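Local coordinates for protein voltage-sensor containing phosphatase (Ciona intestinalis, PDB 3V0D) that probably dephosphorylates membrane phosphoinositides through a PTEN-like phosphatase domain joined to a C2 domain, under control of a voltage sensor absent from this construct, at residues Tyr18-Phe23 / Arg57-Lys62; Asp302-Arg308 / Phe327-Phe333. The protein carries 1 engineered substitution. Residue numbers count along the deposited sequence, not the author numbering.

Overall arrangement
The two contacts lie in different domains and on opposite sides of the chain's centre, about 47 Å apart between centres and about 33 Å between nearest atoms, so neither touches the other. Contact 1 comes first along the chain and closes before contact 2 opens. It sets the hairpin of strands 17-20 and 23-25 against helix 52-62 within the tensin-type phosphatase region. Contact 2 pairs strand 303-307 with strand 328-335 at one edge, within this chain, of an antiparallel sheet of the PTEN-type C2 domain. They share no helix, strand or sheet; each belongs to one half of the phosphatase-C2 tandem known from PTEN, in which a catalytic domain is coupled to a probable membrane-binding one.

Contact 1: residues Tyr18-Phe23 / Arg57-Lys62; sequences YRKDGF and RFFKTK
A salt bridge ties the hairpin tip to helical Arg57-Lys62: Lys62 NZ (chi1 m, chi2 m) donates to Asp21 OD1 at 2.7 Å. Arg57 is salt-bridged to Glu54, one turn back in the helix, and its NH1 also gives a weak hydrogen bond to Gly22 O (3.2 Å); water 1 links Asp21 O and Arg57 NH2, 2.8 Å from each. Lys20-Phe23 is a type I' turn, with positive phi at Asp21 and Gly22 (52° and 81°); Phe23 N bonds Lys20 O at 2.9 Å, Lys20 N bonds Phe23 O at 3.1 Å. Phe23 and Phe58 CA atoms lie 7.4 Å apart. The Phe23 ring (chi1 m) is sandwiched: the Arg57 guanidinium lies flat on one face (centres 4.0 Å, planes at 13°), and Phe58 (chi1 t) turns its edge to the other (centroids 5.3 Å). Phe58 also meets the face of Tyr18 (chi1 t) edge-on, centroids 5.1 Å apart. These two T-shaped pairs form an aromatic cluster that packs the type I' beta-hairpin against helix 52-62 of the phosphatase domain.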
ATOM      1  N   TYR A  18      -6.804  15.488  18.239  1.00 34.98           N
ATOM      2  CA  TYR A  18      -6.200  15.824  19.528  1.00 33.17           C
ATOM      3  C   TYR A  18      -6.550  17.284  19.859  1.00 33.85           C
ATOM      4  O   TYR A  18      -6.058  18.211  19.219  1.00 32.18           O
ATOM      5  CB  TYR A  18      -4.669  15.617  19.490  1.00 32.38           C
ATOM      6  CG  TYR A  18      -3.977  15.819  20.824  1.00 30.25           C
ATOM      7  CD1 TYR A  18      -3.670  14.732  21.646  1.00 30.46           C
ATOM      8  CD2 TYR A  18      -3.682  17.109  21.297  1.00 31.22           C
ATOM      9  CE1 TYR A  18      -3.059  14.915  22.890  1.00 32.24           C
ATOM     10  CE2 TYR A  18      -3.073  17.299  22.535  1.00 32.49           C
ATOM     11  CZ  TYR A  18      -2.761  16.199  23.327  1.00 33.19           C
ATOM     12  OH  TYR A  18      -2.152  16.400  24.549  1.00 36.11           O
ATOM     13  N   ARG A  19      -7.423  17.476  20.847  1.00 35.15           N
ATOM     14  CA  ARG A  19      -7.885  18.814  21.234  1.00 37.63           C
ATOM     15  C   ARG A  19      -7.677  18.979  22.727  1.00 38.40           C
ATOM     16  O   ARG A  19      -8.600  18.749  23.526  1.00 39.45           O
ATOM     17  CB  ARG A  19      -9.362  19.010  20.896  1.00 38.25           C
ATOM     18  CG  ARG A  19      -9.718  19.044  19.421  1.00 41.27           C
ATOM     19  CD  ARG A  19     -11.217  19.339  19.243  1.00 45.98           C
ATOM     20  NE  ARG A  19     -11.705  19.065  17.887  1.00 49.87           N
ATOM     21  CZ  ARG A  19     -11.860  19.979  16.926  1.00 51.70           C
ATOM     22  NH1 ARG A  19     -12.313  19.615  15.729  1.00 52.41           N
ATOM     23  NH2 ARG A  19     -11.571  21.257  17.148  1.00 52.98           N
ATOM     24  N   LYS A  20      -6.470  19.392  23.097  1.00 38.97           N
ATOM     25  CA  LYS A  20      -6.015  19.358  24.478  1.00 39.56           C
ATOM     26  C   LYS A  20      -4.810  20.274  24.666  1.00 39.03           C
ATOM     27  O   LYS A  20      -3.983  20.420  23.762  1.00 38.61           O
ATOM     28  CB  LYS A  20      -5.645  17.916  24.853  1.00 40.19           C
ATOM     29  CG  LYS A  20      -5.584  17.617  26.342  1.00 42.53           C
ATOM     30  CD  LYS A  20      -5.891  16.147  26.623  1.00 45.57           C
ATOM     31  CE  LYS A  20      -4.699  15.236  26.353  1.00 46.90           C
ATOM     32  NZ  LYS A  20      -5.054  13.800  26.570  1.00 48.25           N
ATOM     33  N   ASP A  21      -4.732  20.900  25.840  1.00 38.58           N
ATOM     34  CA  ASP A  21      -3.566  21.685  26.263  1.00 37.99           C
ATOM     35  C   ASP A  21      -3.123  22.738  25.247  1.00 36.98           C
ATOM     36  O   ASP A  21      -1.929  22.971  25.067  1.00 37.07           O
ATOM     37  CB  ASP A  21      -2.399  20.759  26.626  1.00 38.66           C
ATOM     38  CG  ASP A  21      -2.777  19.730  27.671  1.00 40.18           C
ATOM     39  OD1 ASP A  21      -2.392  18.551  27.506  1.00 41.44           O
ATOM     40  OD2 ASP A  21      -3.474  20.094  28.650  1.00 42.44           O
ATOM     41  N   GLY A  22      -4.092  23.361  24.588  1.00 35.58           N
ATOM     42  CA  GLY A  22      -3.816  24.419  23.626  1.00 34.29           C
ATOM     43  C   GLY A  22      -3.401  23.954  22.243  1.00 33.19           C
ATOM     44  O   GLY A  22      -2.898  24.750  21.457  1.00 33.84           O
ATOM     45  N   PHE A  23      -3.614  22.669  21.948  1.00 32.06           N
ATOM     46  CA  PHE A  23      -3.399  22.109  20.611  1.00 30.36           C
ATOM     47  C   PHE A  23      -4.719  21.661  20.026  1.00 30.42           C
ATOM     48  O   PHE A  23      -5.644  21.273  20.753  1.00 31.11           O
ATOM     49  CB  PHE A  23      -2.442  20.918  20.656  1.00 30.69           C
ATOM     50  CG  PHE A  23      -1.052  21.287  21.066  1.00 29.59           C
ATOM     51  CD1 PHE A  23      -0.631  21.126  22.385  1.00 29.87           C
ATOM     52  CD2 PHE A  23      -0.162  21.818  20.137  1.00 29.53           C
ATOM     53  CE1 PHE A  23       0.661  21.476  22.762  1.00 29.65           C
ATOM     54  CE2 PHE A  23       1.139  22.161  20.506  1.00 29.02           C
ATOM     55  CZ  PHE A  23       1.550  22.001  21.811  1.00 28.99           C
ATOM     56  N   ARG A  57       5.843  22.334  17.541  1.00 22.33           N
ATOM     57  CA  ARG A  57       5.628  22.750  18.931  1.00 23.36           C
ATOM     58  C   ARG A  57       5.098  21.607  19.802  1.00 22.95           C
ATOM     59  O   ARG A  57       5.528  21.433  20.936  1.00 23.48           O
ATOM     60  CB  ARG A  57       4.690  23.971  18.995  1.00 23.79           C
ATOM     61  CG  ARG A  57       4.540  24.593  20.385  1.00 26.17           C
ATOM     62  CD  ARG A  57       3.744  25.887  20.342  1.00 28.47           C
ATOM     63  NE  ARG A  57       2.309  25.700  20.118  1.00 29.41           N
ATOM     64  CZ  ARG A  57       1.419  25.469  21.085  1.00 29.70           C
ATOM     65  NH1 ARG A  57       0.128  25.338  20.785  1.00 31.33           N
ATOM     66  NH2 ARG A  57       1.812  25.373  22.354  1.00 31.73           N
ATOM     67  N   PHE A  58       4.147  20.837  19.271  1.00 21.87           N
ATOM     68  CA  PHE A  58       3.604  19.701  19.991  1.00 21.85           C
ATOM     69  C   PHE A  58       4.704  18.736  20.425  1.00 21.71           C
ATOM     70  O   PHE A  58       4.778  18.340  21.587  1.00 22.44           O
ATOM     71  CB  PHE A  58       2.567  18.984  19.107  1.00 21.71           C
ATOM     72  CG  PHE A  58       1.954  17.752  19.738  1.00 22.30           C
ATOM     73  CD1 PHE A  58       0.748  17.842  20.438  1.00 25.92           C
ATOM     74  CD2 PHE A  58       2.592  16.502  19.656  1.00 21.92           C
ATOM     75  CE1 PHE A  58       0.187  16.708  21.022  1.00 27.33           C
ATOM     76  CE2 PHE A  58       2.041  15.367  20.258  1.00 23.61           C
ATOM     77  CZ  PHE A  58       0.835  15.468  20.944  1.00 26.80           C
ATOM     78  N   PHE A  59       5.544  18.335  19.478  1.00 20.75           N
ATOM     79  CA  PHE A  59       6.581  17.353  19.792  1.00 20.83           C
ATOM     80  C   PHE A  59       7.659  17.869  20.727  1.00 21.55           C
ATOM     81  O   PHE A  59       8.070  17.173  21.654  1.00 22.23           O
ATOM     82  CB  PHE A  59       7.132  16.737  18.503  1.00 19.79           C
ATOM     83  CG  PHE A  59       6.172  15.753  17.933  1.00 18.84           C
ATOM     84  CD1 PHE A  59       6.068  14.485  18.514  1.00 19.87           C
ATOM     85  CD2 PHE A  59       5.321  16.092  16.884  1.00 19.06           C
ATOM     86  CE1 PHE A  59       5.130  13.582  18.073  1.00 19.75           C
ATOM     87  CE2 PHE A  59       4.376  15.189  16.436  1.00 18.40           C
ATOM     88  CZ  PHE A  59       4.280  13.923  17.030  1.00 19.52           C
ATOM     89  N   LYS A  60       8.074  19.109  20.513  1.00 22.61           N
ATOM     90  CA  LYS A  60       9.075  19.712  21.381  1.00 24.40           C
ATOM     91  C   LYS A  60       8.556  19.893  22.810  1.00 24.71           C
ATOM     92  O   LYS A  60       9.334  19.811  23.773  1.00 26.80           O
ATOM     93  CB  LYS A  60       9.515  21.045  20.802  1.00 24.68           C
ATOM     94  CG  LYS A  60      10.334  20.866  19.549  1.00 28.07           C
ATOM     95  CD  LYS A  60      10.757  22.190  18.987  1.00 30.73           C
ATOM     96  CE  LYS A  60      11.331  22.038  17.595  1.00 32.92           C
ATOM     97  NZ  LYS A  60      11.077  23.289  16.806  1.00 34.76           N
ATOM     98  N   THR A  61       7.251  20.129  22.948  1.00 25.17           N
ATOM     99  CA  THR A  61       6.612  20.360  24.249  1.00 26.74           C
ATOM    100  C   THR A  61       6.302  19.062  24.981  1.00 26.45           C
ATOM    101  O   THR A  61       6.587  18.932  26.176  1.00 27.48           O
ATOM    102  CB  THR A  61       5.292  21.171  24.083  1.00 27.18           C
ATOM    103  OG1 THR A  61       5.591  22.426  23.469  1.00 29.86           O
ATOM    104  CG2 THR A  61       4.594  21.422  25.446  1.00 29.28           C
ATOM    105  N   LYS A  62       5.717  18.110  24.262  1.00 25.54           N
ATOM    106  CA  LYS A  62       5.196  16.892  24.866  1.00 25.61           C
ATOM    107  C   LYS A  62       6.198  15.748  24.929  1.00 23.40           C
ATOM    108  O   LYS A  62       6.078  14.849  25.783  1.00 24.17           O
ATOM    109  CB  LYS A  62       3.947  16.417  24.121  1.00 26.41           C
ATOM    110  CG  LYS A  62       2.760  17.375  24.129  1.00 30.46           C
ATOM    111  CD  LYS A  62       2.101  17.447  25.469  1.00 34.29           C
ATOM    112  CE  LYS A  62       0.733  18.103  25.371  1.00 36.85           C
ATOM    113  NZ  LYS A  62       0.156  18.224  26.733  1.00 39.01           N
TER
HETATM  114  O   HOH W   1      -0.406  25.042  24.010  1.00 51.00           O

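Contact 2: residues Asp302-Arg308 / Phe327-Phe333; sequences DHVTLKR and FTVKLTF
Strands 303-307 and 328-333 run antiparallel, axes 4.6 Å apart at 173°. Val304-Leu331 (N to O 3.0 Å, O to N 2.9 Å) and Leu306-Val329 (N to O 2.8 Å, O to N 3.0 Å) are hydrogen-bonded pairs; His303-Thr332 and Thr305-Lys330 (CA-CA 4.4 and 4.1 Å) are non-hydrogen-bonded ones. Phe333 N to Asp302 O (2.8 Å) extends the ladder. Val304 (chi1 p), Leu306 (mt), Val329 (t) and Leu331 (mt) share one face. Val304 CG1 lies 4.2 Å from Leu331 CB and 3.9 Å from Phe333 CE1, the Phe333 ring (chi1 m) reaching back beside strand 303-307. This apolar face packs on Phe292 and Phe294 of strand 290-295, joining the two sheets of the C2 beta-sandwich. His303, Thr305, Lys330 and Thr332 occupy the opposite face. Thr305 (m) puts OG1 3.4 Å from Lys330 CG and in a weak hydrogen bond with His303 ND1 (3.3 Å), His303 adopting chi1 p. Lys330 (ttpt) passes CD 4.0 Å from His303 ND1 before its end leads off. Thr328 OG1 (chi1 p) is hydrogen-bonded to Thr210 OG1 of strand 202-210. Arg308 (ttp) bonds Tyr323 O and makes a cation-pi contact with Trp320; Phe327 (chi1 t) meets Phe290 edge-to-face.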
ATOM      1  N   ASP A 302       3.875 -21.175  -9.808  1.00 27.13           N
ATOM      2  CA  ASP A 302       4.025 -20.538 -11.123  1.00 26.15           C
ATOM      3  C   ASP A 302       3.009 -19.428 -11.391  1.00 24.05           C
ATOM      4  O   ASP A 302       2.860 -18.995 -12.538  1.00 24.15           O
ATOM      5  CB  ASP A 302       3.970 -21.583 -12.247  1.00 27.34           C
ATOM      6  CG  ASP A 302       2.574 -22.163 -12.453  1.00 28.82           C
ATOM      7  OD1 ASP A 302       1.643 -21.867 -11.675  1.00 30.54           O
ATOM      8  OD2 ASP A 302       2.404 -22.945 -13.413  1.00 33.96           O
ATOM      9  N   HIS A 303       2.307 -18.965 -10.354  1.00 22.73           N
ATOM     10  CA  HIS A 303       1.284 -17.937 -10.572  1.00 22.00           C
ATOM     11  C   HIS A 303       0.929 -17.232  -9.281  1.00 20.88           C
ATOM     12  O   HIS A 303       1.258 -17.712  -8.179  1.00 22.09           O
ATOM     13  CB  HIS A 303       0.003 -18.555 -11.167  1.00 22.87           C
ATOM     14  CG  HIS A 303      -0.676 -19.503 -10.240  1.00 25.30           C
ATOM     15  ND1 HIS A 303      -1.775 -19.178  -9.471  1.00 27.62           N
ATOM     16  CD2 HIS A 303      -0.368 -20.779  -9.933  1.00 26.48           C
ATOM     17  CE1 HIS A 303      -2.126 -20.226  -8.746  1.00 28.96           C
ATOM     18  NE2 HIS A 303      -1.288 -21.211  -9.011  1.00 30.35           N
ATOM     19  N   VAL A 304       0.242 -16.105  -9.416  1.00 20.46           N
ATOM     20  CA  VAL A 304      -0.442 -15.469  -8.297  1.00 20.69           C
ATOM     21  C   VAL A 304      -1.839 -15.124  -8.779  1.00 20.09           C
ATOM     22  O   VAL A 304      -2.021 -14.533  -9.863  1.00 20.27           O
ATOM     23  CB  VAL A 304       0.317 -14.246  -7.717  1.00 21.54           C
ATOM     24  CG1 VAL A 304       0.483 -13.131  -8.727  1.00 21.06           C
ATOM     25  CG2 VAL A 304      -0.357 -13.764  -6.436  1.00 23.92           C
ATOM     26  N   THR A 305      -2.823 -15.515  -7.987  1.00 20.28           N
ATOM     27  CA  THR A 305      -4.214 -15.217  -8.267  1.00 20.87           C
ATOM     28  C   THR A 305      -4.738 -14.308  -7.185  1.00 19.83           C
ATOM     29  O   THR A 305      -4.561 -14.577  -5.999  1.00 21.59           O
ATOM     30  CB  THR A 305      -5.048 -16.504  -8.349  1.00 21.99           C
ATOM     31  OG1 THR A 305      -4.519 -17.318  -9.393  1.00 23.81           O
ATOM     32  CG2 THR A 305      -6.500 -16.203  -8.644  1.00 23.18           C
ATOM     33  N   LEU A 306      -5.372 -13.224  -7.604  1.00 18.80           N
ATOM     34  CA  LEU A 306      -5.951 -12.258  -6.692  0.70 18.42           C
ATOM     35  C   LEU A 306      -7.462 -12.205  -6.880  1.00 18.36           C
ATOM     36  O   LEU A 306      -7.966 -12.045  -8.003  1.00 18.79           O
ATOM     37  CB  LEU A 306      -5.332 -10.876  -6.904  0.70 18.61           C
ATOM     38  CG  LEU A 306      -3.820 -10.849  -6.710  0.70 18.43           C
ATOM     39  CD1 LEU A 306      -3.328  -9.437  -6.908  0.70 20.86           C
ATOM     40  CD2 LEU A 306      -3.453 -11.306  -5.314  0.70 19.97           C
ATOM     41  N   LYS A 307      -8.179 -12.367  -5.773  1.00 18.88           N
ATOM     42  CA  LYS A 307      -9.619 -12.191  -5.822  0.50 19.74           C
ATOM     43  C   LYS A 307     -10.001 -10.712  -5.760  1.00 18.94           C
ATOM     44  O   LYS A 307      -9.155  -9.841  -5.572  1.00 18.42           O
ATOM     45  CB  LYS A 307     -10.303 -13.000  -4.712  0.50 20.64           C
ATOM     46  CG  LYS A 307      -9.869 -14.448  -4.631  0.50 22.37           C
ATOM     47  CD  LYS A 307     -10.642 -15.152  -3.517  0.50 26.57           C
ATOM     48  CE  LYS A 307      -9.790 -16.083  -2.674  0.50 29.96           C
ATOM     49  NZ  LYS A 307     -10.513 -16.442  -1.424  0.50 32.77           N
ATOM     50  N   ARG A 308     -11.283 -10.422  -5.956  1.00 19.47           N
ATOM     51  CA  ARG A 308     -11.747  -9.037  -6.058  1.00 19.51           C
ATOM     52  C   ARG A 308     -11.246  -8.178  -4.895  1.00 19.37           C
ATOM     53  O   ARG A 308     -10.744  -7.075  -5.089  1.00 19.18           O
ATOM     54  CB  ARG A 308     -13.281  -9.007  -6.123  1.00 20.08           C
ATOM     55  CG  ARG A 308     -13.869  -7.616  -6.166  1.00 20.39           C
ATOM     56  CD  ARG A 308     -15.381  -7.644  -6.289  1.00 20.42           C
ATOM     57  NE  ARG A 308     -15.984  -8.201  -5.083  1.00 21.95           N
ATOM     58  CZ  ARG A 308     -17.280  -8.461  -4.942  1.00 23.18           C
ATOM     59  NH1 ARG A 308     -18.141  -8.188  -5.937  1.00 23.46           N
ATOM     60  NH2 ARG A 308     -17.722  -8.971  -3.796  1.00 25.09           N
ATOM     61  N   PHE A 327     -14.834 -11.968  -9.922  1.00 19.80           N
ATOM     62  CA  PHE A 327     -13.778 -11.237 -10.635  1.00 18.84           C
ATOM     63  C   PHE A 327     -12.429 -11.533  -9.990  1.00 18.70           C
ATOM     64  O   PHE A 327     -12.240 -11.330  -8.794  1.00 19.23           O
ATOM     65  CB  PHE A 327     -14.066  -9.749 -10.570  1.00 19.03           C
ATOM     66  CG  PHE A 327     -13.037  -8.917 -11.301  1.00 17.94           C
ATOM     67  CD1 PHE A 327     -13.139  -8.751 -12.678  1.00 18.18           C
ATOM     68  CD2 PHE A 327     -11.985  -8.281 -10.626  1.00 18.51           C
ATOM     69  CE1 PHE A 327     -12.191  -7.992 -13.362  1.00 18.43           C
ATOM     70  CE2 PHE A 327     -11.053  -7.514 -11.306  1.00 18.60           C
ATOM     71  CZ  PHE A 327     -11.155  -7.369 -12.674  1.00 18.28           C
ATOM     72  N   THR A 328     -11.506 -12.030 -10.807  1.00 18.33           N
ATOM     73  CA  THR A 328     -10.144 -12.361 -10.349  1.00 18.54           C
ATOM     74  C   THR A 328      -9.149 -12.021 -11.436  1.00 17.48           C
ATOM     75  O   THR A 328      -9.502 -12.000 -12.626  1.00 18.42           O
ATOM     76  CB  THR A 328      -9.966 -13.878  -9.952  1.00 19.25           C
ATOM     77  OG1 THR A 328      -9.940 -14.699 -11.122  1.00 20.93           O
ATOM     78  CG2 THR A 328     -11.036 -14.357  -8.992  1.00 21.01           C
ATOM     79  N   VAL A 329      -7.906 -11.795 -11.029  1.00 17.29           N
ATOM     80  CA  VAL A 329      -6.791 -11.627 -11.961  1.00 17.09           C
ATOM     81  C   VAL A 329      -5.702 -12.601 -11.539  1.00 17.03           C
ATOM     82  O   VAL A 329      -5.329 -12.638 -10.371  1.00 18.14           O
ATOM     83  CB  VAL A 329      -6.248 -10.182 -11.949  1.00 17.24           C
ATOM     84  CG1 VAL A 329      -5.056 -10.062 -12.922  1.00 17.91           C
ATOM     85  CG2 VAL A 329      -7.363  -9.183 -12.347  1.00 18.64           C
ATOM     86  N   LYS A 330      -5.211 -13.385 -12.501  1.00 17.19           N
ATOM     87  CA  LYS A 330      -4.125 -14.345 -12.293  1.00 18.22           C
ATOM     88  C   LYS A 330      -2.960 -13.980 -13.219  1.00 17.59           C
ATOM     89  O   LYS A 330      -3.161 -13.877 -14.435  1.00 17.53           O
ATOM     90  CB  LYS A 330      -4.596 -15.767 -12.572  1.00 19.59           C
ATOM     91  CG  LYS A 330      -3.471 -16.777 -12.529  1.00 20.97           C
ATOM     92  CD  LYS A 330      -3.942 -18.188 -12.737  1.00 25.93           C
ATOM     93  CE  LYS A 330      -4.287 -18.452 -14.169  1.00 29.79           C
ATOM     94  NZ  LYS A 330      -4.490 -19.912 -14.346  1.00 32.74           N
ATOM     95  N   LEU A 331      -1.762 -13.826 -12.650  1.00 17.19           N
ATOM     96  CA  LEU A 331      -0.548 -13.764 -13.445  1.00 17.67           C
ATOM     97  C   LEU A 331       0.120 -15.113 -13.450  1.00 18.26           C
ATOM     98  O   LEU A 331       0.257 -15.747 -12.386  1.00 19.33           O
ATOM     99  CB  LEU A 331       0.451 -12.745 -12.893  1.00 17.59           C
ATOM    100  CG  LEU A 331      -0.049 -11.310 -12.791  1.00 17.14           C
ATOM    101  CD1 LEU A 331       1.030 -10.428 -12.183  1.00 18.86           C
ATOM    102  CD2 LEU A 331      -0.458 -10.789 -14.157  1.00 19.25           C
ATOM    103  N   THR A 332       0.525 -15.560 -14.629  1.00 18.54           N
ATOM    104  CA  THR A 332       1.344 -16.759 -14.790  1.00 19.77           C
ATOM    105  C   THR A 332       2.785 -16.315 -15.014  1.00 19.15           C
ATOM    106  O   THR A 332       3.034 -15.340 -15.728  1.00 19.12           O
ATOM    107  CB  THR A 332       0.819 -17.574 -15.985  1.00 21.50           C
ATOM    108  OG1 THR A 332      -0.553 -17.904 -15.731  1.00 24.13           O
ATOM    109  CG2 THR A 332       1.626 -18.848 -16.219  1.00 23.63           C
ATOM    110  N   PHE A 333       3.730 -17.068 -14.437  1.00 19.84           N
ATOM    111  CA  PHE A 333       5.154 -16.721 -14.475  1.00 20.25           C
ATOM    112  C   PHE A 333       5.991 -17.860 -15.037  1.00 21.38           C
ATOM    113  O   PHE A 333       5.652 -19.039 -14.858  1.00 24.35           O
ATOM    114  CB  PHE A 333       5.691 -16.501 -13.050  1.00 21.18           C
ATOM    115  CG  PHE A 333       4.995 -15.409 -12.285  1.00 20.42           C
ATOM    116  CD1 PHE A 333       4.188 -15.709 -11.204  1.00 21.94           C
ATOM    117  CD2 PHE A 333       5.171 -14.070 -12.634  1.00 21.14           C
ATOM    118  CE1 PHE A 333       3.569 -14.702 -10.478  1.00 21.42           C
ATOM    119  CE2 PHE A 333       4.553 -13.050 -11.916  1.00 21.51           C
ATOM    120  CZ  PHE A 333       3.740 -13.374 -10.838  1.00 20.57           C
TER